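Local atomic coordinates of gingipain R2 Pro-Domain (PDB entry 4IEF), a protein that forms the pro-domain of an Arg-gingipain cysteine peptidase and, in complex with the mature domain, probably keeps the enzyme in its zymogenic state. Residues A[40-44]-A[115-119]; A[76-80]-A[175-180]; A[89-95]-A[161-167]; A[122-128]-A[154-160]; A[139-145]-A[180-184]. All blocks are in the same frame, centred on the assembly; numbering follows the deposited sequence.

The five contacts lie toward two ends of an elongated, largely antiparallel pro-domain. Interactions 1, 3 and 4 gather at one end: the centres of 3 and 4 are about 11 Å apart, those of 1 and 4 about 16 Å. Interactions 2 and 5, whose centres are also about 11 Å apart, share Gly180 at the other end, about 43 Å between the centres of 1 and 2. Along the chain 1 closes before 4 begins, while 4 falls within the span of 3, and 3 within that of 2. Strands 79-93 (in 2 and 3), 162-176 (in 2 and 3) and 144-157 (in 4 and 5) thus join an end that meets the mature domain through a calcium site to a distant end.

Interaction 1. Residues A[40-44]-A[115-119]; sequences VQTSK and PYVYG
Residues 40-42 are extended and end a strand, and Ser43 and Lys44 follow at the tip of its hairpin with near-helical angles. Residues 115-119 form an extended loop without regular structure, and the backbones come closest where Thr42 CA and Tyr116 CA lie 5.7 Å apart. Tyr116 and Tyr118 (both m, chi2 near 90°) direct CA-to-CB toward 40-44, whereas Val117 points away, the alternation expected of an extended chain.

The direct polar link is Tyr118 OH donating to Thr42 OG1 at 2.7 Å. Thr42 (p) suits this place because its hydroxyl can accept that bond while also being hydrogen-bonded to Gly45 O. Two waters bridge the segments: one joins backbone to backbone, 2.7 Å from Gln41 O and 2.6 Å from Tyr116 N; the other joins the Ser43 hydroxyl (OG, 2.8 Å) to backbone Tyr118 N (3.2 Å).

Apolar and CH-pi packing supplies the rest. Val40 CG2 sits 3.9 Å from the centroid of the Tyr116 ring, and the Thr42 methyl CG2 touches Tyr116 CB at 3.6 Å. The aliphatic chain of Lys44 crosses the Tyr118 ring, its CD 3.6 Å from the centroid; NZ lies 5.4 Å from that centroid, at most a weak cation-pi attraction.

The loop lies against the beta hairpin of strands 36-42 and 45-51: Tyr116 also touches Val49, and Tyr118 touches Ala47 and meets the Tyr122 ring edge-to-face.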
# COMPACT_ATOMS: atom_id res chain seq x y z
N VAL A 40 33.28 4.67 -0.46
CA VAL A 40 32.84 5.48 -1.60
C VAL A 40 33.90 6.56 -1.90
O VAL A 40 34.61 7.01 -1.01
CB VAL A 40 31.42 6.10 -1.43
CG1 VAL A 40 30.33 5.04 -1.40
CG2 VAL A 40 31.33 7.00 -0.21
N GLN A 41 33.93 7.00 -3.17
CA GLN A 41 34.83 8.02 -3.68
C GLN A 41 34.33 9.42 -3.33
O GLN A 41 33.21 9.78 -3.70
CB GLN A 41 34.96 7.88 -5.22
CG GLN A 41 36.12 8.70 -5.81
CD GLN A 41 36.45 8.29 -7.22
OE1 GLN A 41 35.59 8.25 -8.11
NE2 GLN A 41 37.71 8.01 -7.46
N THR A 42 35.17 10.20 -2.64
CA THR A 42 34.79 11.58 -2.33
C THR A 42 35.99 12.51 -2.56
O THR A 42 37.12 12.04 -2.74
CB THR A 42 34.22 11.74 -0.89
OG1 THR A 42 35.27 11.78 0.07
CG2 THR A 42 33.19 10.69 -0.52
N SER A 43 35.75 13.83 -2.53
CA SER A 43 36.76 14.88 -2.68
C SER A 43 37.80 14.83 -1.54
O SER A 43 38.94 15.25 -1.75
CB SER A 43 36.10 16.26 -2.71
OG SER A 43 35.32 16.49 -1.55
N LYS A 44 37.40 14.32 -0.36
CA LYS A 44 38.28 14.19 0.82
C LYS A 44 38.90 12.77 0.90
O LYS A 44 39.49 12.42 1.92
CB LYS A 44 37.50 14.51 2.11
CG LYS A 44 37.12 15.98 2.26
CD LYS A 44 36.34 16.22 3.55
CE LYS A 44 35.81 17.63 3.66
NZ LYS A 44 36.88 18.63 3.91
N PRO A 115 27.63 13.32 -7.02
CA PRO A 115 28.79 13.07 -6.16
C PRO A 115 28.48 13.31 -4.69
O PRO A 115 27.50 13.98 -4.35
CB PRO A 115 29.83 14.06 -6.69
CG PRO A 115 29.01 15.22 -7.19
CD PRO A 115 27.64 14.71 -7.54
N TYR A 116 29.33 12.78 -3.82
CA TYR A 116 29.24 13.01 -2.38
C TYR A 116 29.86 14.38 -2.11
O TYR A 116 31.04 14.59 -2.42
CB TYR A 116 29.95 11.89 -1.61
CG TYR A 116 29.21 10.57 -1.62
CD1 TYR A 116 29.48 9.60 -2.58
CD2 TYR A 116 28.25 10.28 -0.66
CE1 TYR A 116 28.81 8.37 -2.59
CE2 TYR A 116 27.58 9.06 -0.65
CZ TYR A 116 27.85 8.11 -1.62
OH TYR A 116 27.17 6.92 -1.62
N VAL A 117 29.06 15.34 -1.64
CA VAL A 117 29.52 16.71 -1.38
C VAL A 117 29.39 17.00 0.12
O VAL A 117 28.34 16.79 0.72
CB VAL A 117 28.80 17.77 -2.28
CG1 VAL A 117 27.28 17.69 -2.16
CG2 VAL A 117 29.31 19.19 -2.02
N TYR A 118 30.49 17.46 0.73
CA TYR A 118 30.58 17.80 2.14
C TYR A 118 30.02 19.20 2.39
O TYR A 118 30.38 20.14 1.68
CB TYR A 118 32.03 17.70 2.65
CG TYR A 118 32.60 16.30 2.60
CD1 TYR A 118 33.27 15.84 1.47
CD2 TYR A 118 32.49 15.45 3.69
CE1 TYR A 118 33.79 14.55 1.42
CE2 TYR A 118 33.02 14.16 3.66
CZ TYR A 118 33.66 13.71 2.51
OH TYR A 118 34.18 12.44 2.46
N GLY A 119 29.15 19.32 3.39
CA GLY A 119 28.55 20.59 3.78
C GLY A 119 29.36 21.27 4.87
O GLY A 119 30.38 20.72 5.30
O HOH W 1 31.58 11.71 -4.68
O HOH W 2 32.84 17.81 -1.42

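Interaction 2. Residues A[76-80]-A[175-180]; sequences SETRA and ETAEAG
A salt bridge joins Arg79 NE to Glu175 OE2 at 2.7 Å; Arg79 (m, t, m) lays its chain along the other segment, bringing CD 3.2 Å from Thr176 O. Ala80 O receives two bonds from one residue, from Thr176 N at 2.8 Å and Thr176 OG1 at 2.7 Å. At and just past the corner at 177-178, Ala80 N donates to Glu178 O (2.8 Å) and Gly180 N to Thr78 O (3.1 Å), flanking the antiparallel non-hydrogen-bonded pair Arg79-Ala179, whose CA atoms are 4.5 Å apart. Ser76 OG accepts from Arg79 N at 3.2 Å, an ST motif that shapes the bend leading into strand 79-93.

Packing is slight and close. Small Ala80 sets CB 3.9 Å from Glu178 CB, and Gly180 lets the backbones approach to 3.7 Å between Ala80 CA and Gly180 CA, where a CB would be tight. Backbone bonds therefore hold this corner of the sheet, and one salt bridge adds to them, with little apolar contact.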
# COMPACT_ATOMS: atom_id res chain seq x y z
N SER A 76 -0.58 7.62 23.96
CA SER A 76 -1.68 8.29 24.67
C SER A 76 -2.64 8.98 23.70
O SER A 76 -2.22 9.47 22.66
CB SER A 76 -1.14 9.30 25.67
OG SER A 76 -2.19 9.99 26.34
N GLU A 77 -3.92 9.03 24.07
CA GLU A 77 -4.99 9.61 23.26
C GLU A 77 -5.06 11.14 23.41
O GLU A 77 -5.50 11.81 22.47
CB GLU A 77 -6.34 8.99 23.66
CG GLU A 77 -6.50 7.51 23.33
CD GLU A 77 -5.74 6.50 24.18
OE1 GLU A 77 -5.55 6.76 25.39
OE2 GLU A 77 -5.35 5.45 23.63
N THR A 78 -4.67 11.68 24.58
CA THR A 78 -4.79 13.11 24.88
C THR A 78 -3.47 13.84 25.24
O THR A 78 -3.42 15.07 25.09
CB THR A 78 -5.77 13.32 26.05
OG1 THR A 78 -5.33 12.54 27.17
CG2 THR A 78 -7.21 12.96 25.69
N ARG A 79 -2.44 13.13 25.75
CA ARG A 79 -1.23 13.82 26.21
C ARG A 79 -0.02 13.67 25.29
O ARG A 79 0.09 12.71 24.52
CB ARG A 79 -0.86 13.36 27.63
CG ARG A 79 -1.64 14.11 28.71
CD ARG A 79 -1.59 13.42 30.07
NE ARG A 79 -2.24 12.11 30.05
CZ ARG A 79 -3.43 11.85 30.57
NH1 ARG A 79 -4.11 12.81 31.19
NH2 ARG A 79 -3.95 10.63 30.49
N ALA A 80 0.89 14.66 25.38
CA ALA A 80 2.15 14.74 24.64
C ALA A 80 3.13 13.72 25.19
O ALA A 80 3.29 13.61 26.41
CB ALA A 80 2.73 16.13 24.74
N GLU A 175 3.98 9.35 28.67
CA GLU A 175 3.21 10.60 28.53
C GLU A 175 3.69 11.65 29.51
O GLU A 175 4.25 11.32 30.56
CB GLU A 175 1.70 10.36 28.68
CG GLU A 175 1.28 9.48 29.83
CD GLU A 175 -0.22 9.48 30.10
OE1 GLU A 175 -0.97 8.76 29.39
OE2 GLU A 175 -0.63 10.18 31.04
N THR A 176 3.51 12.93 29.14
CA THR A 176 3.88 14.09 29.96
C THR A 176 2.62 14.74 30.53
O THR A 176 1.52 14.25 30.28
CB THR A 176 4.70 15.11 29.14
OG1 THR A 176 3.91 15.61 28.06
CG2 THR A 176 5.99 14.54 28.61
N ALA A 177 2.78 15.86 31.26
CA ALA A 177 1.70 16.67 31.83
C ALA A 177 1.15 17.64 30.77
O ALA A 177 0.19 18.37 31.02
CB ALA A 177 2.21 17.45 33.04
N GLU A 178 1.76 17.63 29.58
CA GLU A 178 1.39 18.48 28.45
C GLU A 178 0.35 17.84 27.53
O GLU A 178 0.38 16.63 27.29
CB GLU A 178 2.62 18.82 27.61
CG GLU A 178 3.52 19.88 28.20
CD GLU A 178 4.93 19.85 27.65
OE1 GLU A 178 5.86 19.59 28.44
OE2 GLU A 178 5.09 20.07 26.43
N ALA A 179 -0.54 18.68 26.99
CA ALA A 179 -1.54 18.26 26.01
C ALA A 179 -0.84 18.03 24.68
O ALA A 179 0.04 18.82 24.30
CB ALA A 179 -2.62 19.32 25.88
N GLY A 180 -1.17 16.92 24.02
CA GLY A 180 -0.53 16.52 22.78
C GLY A 180 -1.08 17.13 21.50
O GLY A 180 -2.21 17.62 21.46

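Interaction 3. Residues A[89-95]-A[161-167]; sequences KFIEKKD and KTLRIYT
On one face, Phe90 (p), Glu92 (m), Arg164 (m, then fully extended) and Tyr166 (m) interlock. Phe90 CB lies 3.6 Å from the centroid of the Tyr166 ring. Arg164 CD sits over the Phe90 ring, 4.0 Å from its centroid, while Arg164 NE reaches Glu92 OE2 at 3.1 Å in a salt bridge, offering methylenes to a ring and charge to a carboxylate. The other face carries Ile91 (p), Lys93, Leu163 (t) and Ile165 (m); Ile91 and Ile165, beta-branched and well suited to strands, touch at 3.9 Å (Ile91 CG1 to Ile165 CB).

Strands 89-93 and 162-166 run antiparallel, with 150° between the N-to-C directions of these short segments. Hydrogen-bonded pairs Ile91-Ile165 (Ile91 N to Ile165 O 2.9 Å, Ile165 N to Ile91 O 2.8 Å) and Lys93-Leu163 (N to O 2.8 Å both ways) alternate with non-hydrogen-bonded Phe90-Tyr166 and Glu92-Arg164. Lys161, at positive phi, begins the G1 beta bulge of the hairpin from strand 144-157, in a twisted antiparallel sheet.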
# COMPACT_ATOMS: atom_id res chain seq x y z
N LYS A 89 24.87 1.96 25.51
CA LYS A 89 26.21 1.38 25.48
C LYS A 89 26.82 1.66 24.12
O LYS A 89 26.18 1.40 23.10
CB LYS A 89 26.10 -0.14 25.75
CG LYS A 89 27.42 -0.90 25.83
CD LYS A 89 27.19 -2.42 25.74
CE LYS A 89 26.64 -3.05 27.00
NZ LYS A 89 26.13 -4.42 26.76
N PHE A 90 28.04 2.23 24.08
CA PHE A 90 28.67 2.51 22.79
C PHE A 90 30.17 2.14 22.78
O PHE A 90 30.80 2.04 23.83
CB PHE A 90 28.47 3.98 22.35
CG PHE A 90 29.28 5.04 23.05
CD1 PHE A 90 30.58 5.34 22.64
CD2 PHE A 90 28.73 5.80 24.08
CE1 PHE A 90 31.32 6.32 23.29
CE2 PHE A 90 29.46 6.80 24.70
CZ PHE A 90 30.76 7.06 24.31
N ILE A 91 30.70 1.98 21.57
CA ILE A 91 32.11 1.73 21.28
C ILE A 91 32.57 2.85 20.33
O ILE A 91 31.76 3.39 19.57
CB ILE A 91 32.41 0.30 20.72
CG1 ILE A 91 31.51 -0.06 19.51
CG2 ILE A 91 32.31 -0.75 21.83
CD1 ILE A 91 32.12 -1.08 18.53
N GLU A 92 33.85 3.23 20.41
CA GLU A 92 34.38 4.30 19.58
C GLU A 92 35.27 3.78 18.48
O GLU A 92 36.11 2.89 18.70
CB GLU A 92 35.14 5.32 20.43
CG GLU A 92 34.24 6.41 21.01
CD GLU A 92 34.92 7.68 21.47
OE1 GLU A 92 36.16 7.78 21.40
OE2 GLU A 92 34.18 8.60 21.90
N LYS A 93 35.09 4.34 17.27
CA LYS A 93 35.87 4.07 16.08
C LYS A 93 36.59 5.38 15.71
O LYS A 93 35.92 6.38 15.42
CB LYS A 93 34.96 3.55 14.95
CG LYS A 93 35.57 2.42 14.14
CD LYS A 93 34.77 2.13 12.88
CE LYS A 93 35.48 1.17 11.96
NZ LYS A 93 34.91 1.19 10.58
N LYS A 94 37.93 5.39 15.81
CA LYS A 94 38.72 6.60 15.56
C LYS A 94 39.27 6.67 14.13
O LYS A 94 39.44 5.63 13.48
CB LYS A 94 39.85 6.74 16.58
CG LYS A 94 39.35 7.21 17.94
CD LYS A 94 40.49 7.57 18.87
CE LYS A 94 39.98 7.98 20.23
NZ LYS A 94 41.06 7.98 21.25
N ASP A 95 39.54 7.91 13.66
CA ASP A 95 40.06 8.29 12.34
C ASP A 95 39.20 7.68 11.22
O ASP A 95 39.71 7.07 10.27
CB ASP A 95 41.56 7.93 12.19
CG ASP A 95 42.27 8.69 11.09
OD1 ASP A 95 42.14 9.94 11.03
OD2 ASP A 95 42.99 8.05 10.30
N LYS A 161 36.96 13.16 13.68
CA LYS A 161 36.86 11.93 12.86
C LYS A 161 36.54 10.71 13.77
O LYS A 161 36.99 9.59 13.50
CB LYS A 161 38.13 11.69 12.02
CG LYS A 161 38.30 12.68 10.86
CD LYS A 161 39.53 12.41 10.00
CE LYS A 161 39.30 11.36 8.94
NZ LYS A 161 40.36 11.39 7.89
N THR A 162 35.77 10.95 14.84
CA THR A 162 35.40 9.92 15.80
C THR A 162 33.94 9.51 15.59
O THR A 162 33.03 10.36 15.57
CB THR A 162 35.68 10.40 17.24
OG1 THR A 162 37.07 10.73 17.35
CG2 THR A 162 35.33 9.35 18.28
N LEU A 163 33.73 8.20 15.43
CA LEU A 163 32.42 7.62 15.29
C LEU A 163 32.08 6.80 16.53
O LEU A 163 32.86 5.94 16.94
CB LEU A 163 32.33 6.74 14.02
CG LEU A 163 30.98 6.03 13.78
CD1 LEU A 163 29.94 6.97 13.16
CD2 LEU A 163 31.17 4.82 12.90
N ARG A 164 30.91 7.08 17.11
CA ARG A 164 30.37 6.36 18.26
C ARG A 164 29.31 5.38 17.77
O ARG A 164 28.34 5.80 17.12
CB ARG A 164 29.80 7.33 19.31
CG ARG A 164 30.88 8.07 20.07
CD ARG A 164 30.29 9.08 21.04
NE ARG A 164 31.34 9.79 21.77
CZ ARG A 164 31.12 10.79 22.62
NH1 ARG A 164 29.88 11.21 22.86
NH2 ARG A 164 32.13 11.38 23.25
N ILE A 165 29.54 4.08 18.00
CA ILE A 165 28.63 3.01 17.60
C ILE A 165 27.88 2.53 18.83
O ILE A 165 28.46 1.87 19.68
CB ILE A 165 29.39 1.85 16.88
CG1 ILE A 165 30.12 2.35 15.61
CG2 ILE A 165 28.44 0.68 16.55
CD1 ILE A 165 31.40 1.59 15.23
N TYR A 166 26.58 2.86 18.91
CA TYR A 166 25.74 2.43 20.03
C TYR A 166 25.26 1.01 19.77
O TYR A 166 24.42 0.78 18.90
CB TYR A 166 24.59 3.42 20.28
CG TYR A 166 25.04 4.70 20.95
CD1 TYR A 166 25.61 5.73 20.21
CD2 TYR A 166 24.91 4.88 22.32
CE1 TYR A 166 26.05 6.90 20.82
CE2 TYR A 166 25.34 6.05 22.94
CZ TYR A 166 25.91 7.06 22.19
OH TYR A 166 26.35 8.21 22.79
N THR A 167 25.85 0.05 20.49
CA THR A 167 25.54 -1.38 20.35
C THR A 167 24.18 -1.70 20.98
O THR A 167 23.52 -2.62 20.52
CB THR A 167 26.66 -2.24 20.93
OG1 THR A 167 26.86 -1.89 22.30
CG2 THR A 167 27.96 -2.11 20.15

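Interaction 4. Residues A[122-128]-A[154-160]; sequences YNEDKFF and LQYNPVT
An Asx motif ends strand 154-157: Asn157 OD1 accepts from Thr160 N at 3.2 Å and turns the chain through 158-160, and loop 122-128 wraps round this turn. Pro158 is the main bump. Its rigid ring fills a hollow lined by Tyr122 and Phe128, with Pro158 CB 3.6 Å from Tyr122 CD2 and Pro158 CD 3.7 Å from Phe128 CD2. Next to it the branched Val159 (t) fits a curve of the loop backbone, CG2 lying 3.5 Å from Asn123 O and 3.6 Å from Asp125 N.

Tyr122 (m) also touches Tyr156, CE2 to CE2 at 3.9 Å; the two hydroxyls bond Ile98 O and Val96 O respectively, tying these rings to the loop that follows strand 79-93. Beyond the inverse gamma turn centred on Asp125, the chain straightens and makes a single antiparallel bridge, Phe128 N to Tyr156 O and Tyr156 N to Phe128 O, both 3.0 Å. Phe127 (m) packs its flat ring against Asn157, whose CB lies 3.6 Å from the ring centroid; Arg164 makes a cation-pi contact with the same ring. Asn157 (t) can serve both segments because its amide also donates: ND2 bonds Asp125 OD1 at 3.2 Å.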
# COMPACT_ATOMS: atom_id res chain seq x y z
N TYR A 122 30.67 19.71 8.40
CA TYR A 122 31.94 18.98 8.49
C TYR A 122 33.09 19.83 9.09
O TYR A 122 34.20 19.31 9.30
CB TYR A 122 32.35 18.39 7.12
CG TYR A 122 31.77 17.01 6.90
CD1 TYR A 122 30.46 16.85 6.45
CD2 TYR A 122 32.50 15.87 7.23
CE1 TYR A 122 29.90 15.58 6.32
CE2 TYR A 122 31.94 14.60 7.10
CZ TYR A 122 30.64 14.46 6.63
OH TYR A 122 30.09 13.22 6.46
N ASN A 123 32.82 21.10 9.42
CA ASN A 123 33.79 21.99 10.07
C ASN A 123 33.38 22.25 11.53
O ASN A 123 34.10 22.94 12.25
CB ASN A 123 33.92 23.31 9.29
CG ASN A 123 34.36 23.16 7.85
OD1 ASN A 123 35.53 22.92 7.53
ND2 ASN A 123 33.44 23.38 6.93
N GLU A 124 32.25 21.66 11.98
CA GLU A 124 31.70 21.83 13.33
C GLU A 124 32.18 20.73 14.28
O GLU A 124 31.96 19.54 14.02
CB GLU A 124 30.16 21.88 13.28
CG GLU A 124 29.61 23.16 12.67
CD GLU A 124 28.21 23.07 12.09
OE1 GLU A 124 28.00 23.63 10.98
OE2 GLU A 124 27.32 22.47 12.74
N ASP A 125 32.86 21.13 15.37
CA ASP A 125 33.41 20.22 16.37
C ASP A 125 32.33 19.83 17.40
O ASP A 125 32.29 20.36 18.52
CB ASP A 125 34.65 20.84 17.05
CG ASP A 125 35.45 19.92 17.97
OD1 ASP A 125 35.22 18.69 17.93
OD2 ASP A 125 36.33 20.43 18.69
N LYS A 126 31.45 18.89 16.99
CA LYS A 126 30.36 18.33 17.79
C LYS A 126 29.88 17.01 17.17
O LYS A 126 30.17 16.74 16.00
CB LYS A 126 29.18 19.32 17.94
CG LYS A 126 28.38 19.58 16.67
CD LYS A 126 27.03 20.21 16.99
CE LYS A 126 26.00 19.93 15.93
NZ LYS A 126 24.67 20.49 16.30
N PHE A 127 29.13 16.19 17.94
CA PHE A 127 28.60 14.92 17.45
C PHE A 127 27.25 15.12 16.79
O PHE A 127 26.34 15.72 17.38
CB PHE A 127 28.52 13.87 18.57
CG PHE A 127 29.85 13.21 18.82
CD1 PHE A 127 30.75 13.73 19.74
CD2 PHE A 127 30.23 12.07 18.11
CE1 PHE A 127 31.98 13.13 19.97
CE2 PHE A 127 31.46 11.47 18.33
CZ PHE A 127 32.33 12.00 19.26
N PHE A 128 27.14 14.63 15.55
CA PHE A 128 25.92 14.67 14.74
C PHE A 128 25.22 13.31 14.79
O PHE A 128 25.92 12.29 14.82
CB PHE A 128 26.26 15.04 13.28
CG PHE A 128 26.66 16.49 13.08
CD1 PHE A 128 25.73 17.43 12.64
CD2 PHE A 128 27.96 16.91 13.30
CE1 PHE A 128 26.10 18.76 12.44
CE2 PHE A 128 28.33 18.25 13.10
CZ PHE A 128 27.40 19.16 12.66
N LEU A 154 24.37 5.88 15.52
CA LEU A 154 25.63 6.28 14.91
C LEU A 154 25.79 7.80 15.07
O LEU A 154 25.06 8.58 14.46
CB LEU A 154 25.71 5.83 13.44
CG LEU A 154 25.64 4.31 13.18
CD1 LEU A 154 25.46 4.01 11.72
CD2 LEU A 154 26.88 3.58 13.71
N GLN A 155 26.71 8.19 15.96
CA GLN A 155 27.02 9.58 16.29
C GLN A 155 28.44 9.87 15.80
O GLN A 155 29.37 9.14 16.13
CB GLN A 155 26.84 9.85 17.79
CG GLN A 155 25.44 9.51 18.34
CD GLN A 155 24.34 10.47 17.94
OE1 GLN A 155 24.52 11.69 17.90
NE2 GLN A 155 23.15 9.94 17.68
N TYR A 156 28.60 10.89 14.96
CA TYR A 156 29.88 11.19 14.34
C TYR A 156 30.27 12.64 14.45
O TYR A 156 29.50 13.54 14.09
CB TYR A 156 29.85 10.76 12.85
CG TYR A 156 31.10 11.05 12.04
CD1 TYR A 156 32.27 10.33 12.25
CD2 TYR A 156 31.08 11.99 11.01
CE1 TYR A 156 33.41 10.58 11.49
CE2 TYR A 156 32.21 12.24 10.24
CZ TYR A 156 33.38 11.53 10.48
OH TYR A 156 34.49 11.77 9.71
N ASN A 157 31.49 12.86 14.96
CA ASN A 157 32.12 14.16 15.08
C ASN A 157 33.01 14.32 13.84
O ASN A 157 33.98 13.57 13.71
CB ASN A 157 32.90 14.31 16.39
CG ASN A 157 33.39 15.71 16.69
OD1 ASN A 157 33.95 16.41 15.83
ND2 ASN A 157 33.23 16.14 17.93
N PRO A 158 32.67 15.23 12.89
CA PRO A 158 33.48 15.34 11.65
C PRO A 158 34.88 15.94 11.83
O PRO A 158 35.77 15.59 11.06
CB PRO A 158 32.62 16.25 10.76
CG PRO A 158 31.28 16.32 11.40
CD PRO A 158 31.52 16.15 12.86
N VAL A 159 35.06 16.83 12.81
CA VAL A 159 36.34 17.49 13.09
C VAL A 159 37.34 16.50 13.73
O VAL A 159 38.51 16.47 13.32
CB VAL A 159 36.13 18.77 13.95
CG1 VAL A 159 37.45 19.29 14.53
CG2 VAL A 159 35.44 19.86 13.14
N THR A 160 36.90 15.70 14.72
CA THR A 160 37.78 14.74 15.40
C THR A 160 37.87 13.39 14.66
O THR A 160 38.74 12.58 14.99
CB THR A 160 37.34 14.53 16.86
OG1 THR A 160 36.06 13.90 16.88
CG2 THR A 160 37.31 15.81 17.68

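Interaction 5. Residues A[139-145]-A[180-184]; sequences FILRDVR and GQNTI. With CA (calcium ion), chain K.
Arg145 stretches out (t, t, t, then chi4 -98°) and lays one face of its guanidinium over Thr183 CG2, which lies 3.6 Å from Arg145 NE. In the plane of the group, Arg145 NH2 donates to Gln181 O at 2.7 Å and Arg145 NE to Asn182 O at 2.9 Å. NH1 turns to Ser76 O and Arg79 O, so the planar guanidinium, with several N-H donors, binds carbonyls of residues 76-79 and 181-182. Gly180 CA passes 3.7 Å from Arg145 NH2, too near for a CB to fit.

Arg145 belongs to a tight beta hairpin, strands 139-141 and 144-145, joined by a type II' turn from Leu141 to Val144; Leu141 N donates to Val144 O at 2.8 Å and Val144 N to Leu141 O at 3.0 Å. Arg142 takes positive phi there (61/-96), a position where glycine is common. Beside it in loop 180-184, Asn182 has left-handed angles (51/65), which asparagine tolerates well. Ile140 (m) packs CD1 3.8 Å from Ile184 CG1, and Arg145 CB lies 3.9 Å from Ile184 CD1.

Asn182 OD1 hydrogen-bonds backbone of the mature-domain chain. Ile140 O (2.5 Å) and a water (2.6 Å) bind the calcium ion, with acidic side chains and backbone of the mature domain as further ligands.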
# COMPACT_ATOMS: atom_id res chain seq x y z
N PHE A 139 0.43 10.78 15.09
CA PHE A 139 -0.56 10.56 14.04
C PHE A 139 -1.76 9.79 14.59
O PHE A 139 -1.67 9.18 15.65
CB PHE A 139 0.08 9.79 12.86
CG PHE A 139 0.58 8.40 13.16
CD1 PHE A 139 -0.24 7.29 13.00
CD2 PHE A 139 1.90 8.19 13.55
CE1 PHE A 139 0.23 6.00 13.26
CE2 PHE A 139 2.38 6.89 13.81
CZ PHE A 139 1.54 5.81 13.66
N ILE A 140 -2.87 9.80 13.84
CA ILE A 140 -4.04 9.02 14.20
C ILE A 140 -4.31 8.05 13.05
O ILE A 140 -4.44 8.47 11.89
CB ILE A 140 -5.29 9.88 14.58
CG1 ILE A 140 -5.00 10.76 15.84
CG2 ILE A 140 -6.51 8.96 14.82
CD1 ILE A 140 -5.91 11.99 16.00
N LEU A 141 -4.33 6.75 13.37
CA LEU A 141 -4.66 5.69 12.44
C LEU A 141 -5.99 5.12 12.88
O LEU A 141 -6.05 4.27 13.78
CB LEU A 141 -3.54 4.61 12.34
CG LEU A 141 -3.81 3.39 11.44
CD1 LEU A 141 -4.16 3.80 10.01
CD2 LEU A 141 -2.63 2.43 11.47
N ARG A 142 -7.08 5.66 12.29
CA ARG A 142 -8.48 5.33 12.56
C ARG A 142 -8.85 5.62 14.03
O ARG A 142 -9.15 6.77 14.35
CB ARG A 142 -8.83 3.89 12.13
CG ARG A 142 -10.32 3.65 11.99
CD ARG A 142 -10.66 2.56 11.02
NE ARG A 142 -12.09 2.60 10.69
CZ ARG A 142 -12.59 2.81 9.48
NH1 ARG A 142 -11.79 2.96 8.44
NH2 ARG A 142 -13.91 2.84 9.30
N ASP A 143 -8.80 4.61 14.92
CA ASP A 143 -9.16 4.75 16.33
C ASP A 143 -7.94 4.72 17.27
O ASP A 143 -8.12 4.77 18.49
CB ASP A 143 -10.16 3.65 16.74
CG ASP A 143 -11.47 3.67 15.96
OD1 ASP A 143 -11.78 2.65 15.31
OD2 ASP A 143 -12.18 4.69 16.01
N VAL A 144 -6.71 4.66 16.72
CA VAL A 144 -5.50 4.58 17.54
C VAL A 144 -4.55 5.76 17.23
O VAL A 144 -4.24 6.01 16.07
CB VAL A 144 -4.77 3.21 17.40
CG1 VAL A 144 -3.53 3.16 18.29
CG2 VAL A 144 -5.69 2.04 17.73
N ARG A 145 -4.11 6.47 18.29
CA ARG A 145 -3.13 7.55 18.19
C ARG A 145 -1.76 6.90 18.28
O ARG A 145 -1.49 6.16 19.22
CB ARG A 145 -3.34 8.64 19.28
CG ARG A 145 -2.48 9.90 19.06
CD ARG A 145 -2.90 11.04 19.96
NE ARG A 145 -1.99 12.19 19.90
CZ ARG A 145 -1.02 12.44 20.78
NH1 ARG A 145 -0.80 11.60 21.79
NH2 ARG A 145 -0.27 13.52 20.66
N GLY A 180 -1.17 16.92 24.02
CA GLY A 180 -0.53 16.52 22.78
C GLY A 180 -1.08 17.13 21.50
O GLY A 180 -2.21 17.62 21.46
N GLN A 181 -0.25 17.10 20.45
CA GLN A 181 -0.59 17.53 19.10
C GLN A 181 -1.35 16.40 18.45
O GLN A 181 -1.06 15.25 18.76
CB GLN A 181 0.69 17.84 18.27
CG GLN A 181 1.58 18.94 18.78
CD GLN A 181 1.13 20.28 18.26
OE1 GLN A 181 0.23 20.92 18.82
NE2 GLN A 181 1.81 20.80 17.23
N ASN A 182 -2.30 16.71 17.56
CA ASN A 182 -3.07 15.73 16.78
C ASN A 182 -3.70 14.65 17.70
O ASN A 182 -3.32 13.47 17.64
CB ASN A 182 -2.16 15.11 15.70
CG ASN A 182 -2.89 14.48 14.55
OD1 ASN A 182 -4.06 14.76 14.30
ND2 ASN A 182 -2.18 13.66 13.80
N THR A 183 -4.63 15.09 18.58
CA THR A 183 -5.32 14.24 19.55
C THR A 183 -6.76 13.97 19.09
O THR A 183 -7.36 14.79 18.39
CB THR A 183 -5.27 14.86 20.95
OG1 THR A 183 -5.67 16.23 20.90
CG2 THR A 183 -3.89 14.75 21.58
N ILE A 184 -7.30 12.80 19.50
CA ILE A 184 -8.63 12.29 19.10
C ILE A 184 -9.76 12.62 20.10
O ILE A 184 -9.51 12.95 21.26
CB ILE A 184 -8.59 10.75 18.86
CG1 ILE A 184 -7.18 10.14 19.05
CG2 ILE A 184 -9.20 10.41 17.50
CD1 ILE A 184 -7.14 8.90 19.90
CA CA K . -5.30 9.60 9.83
O HOH W 3 -5.27 11.59 8.19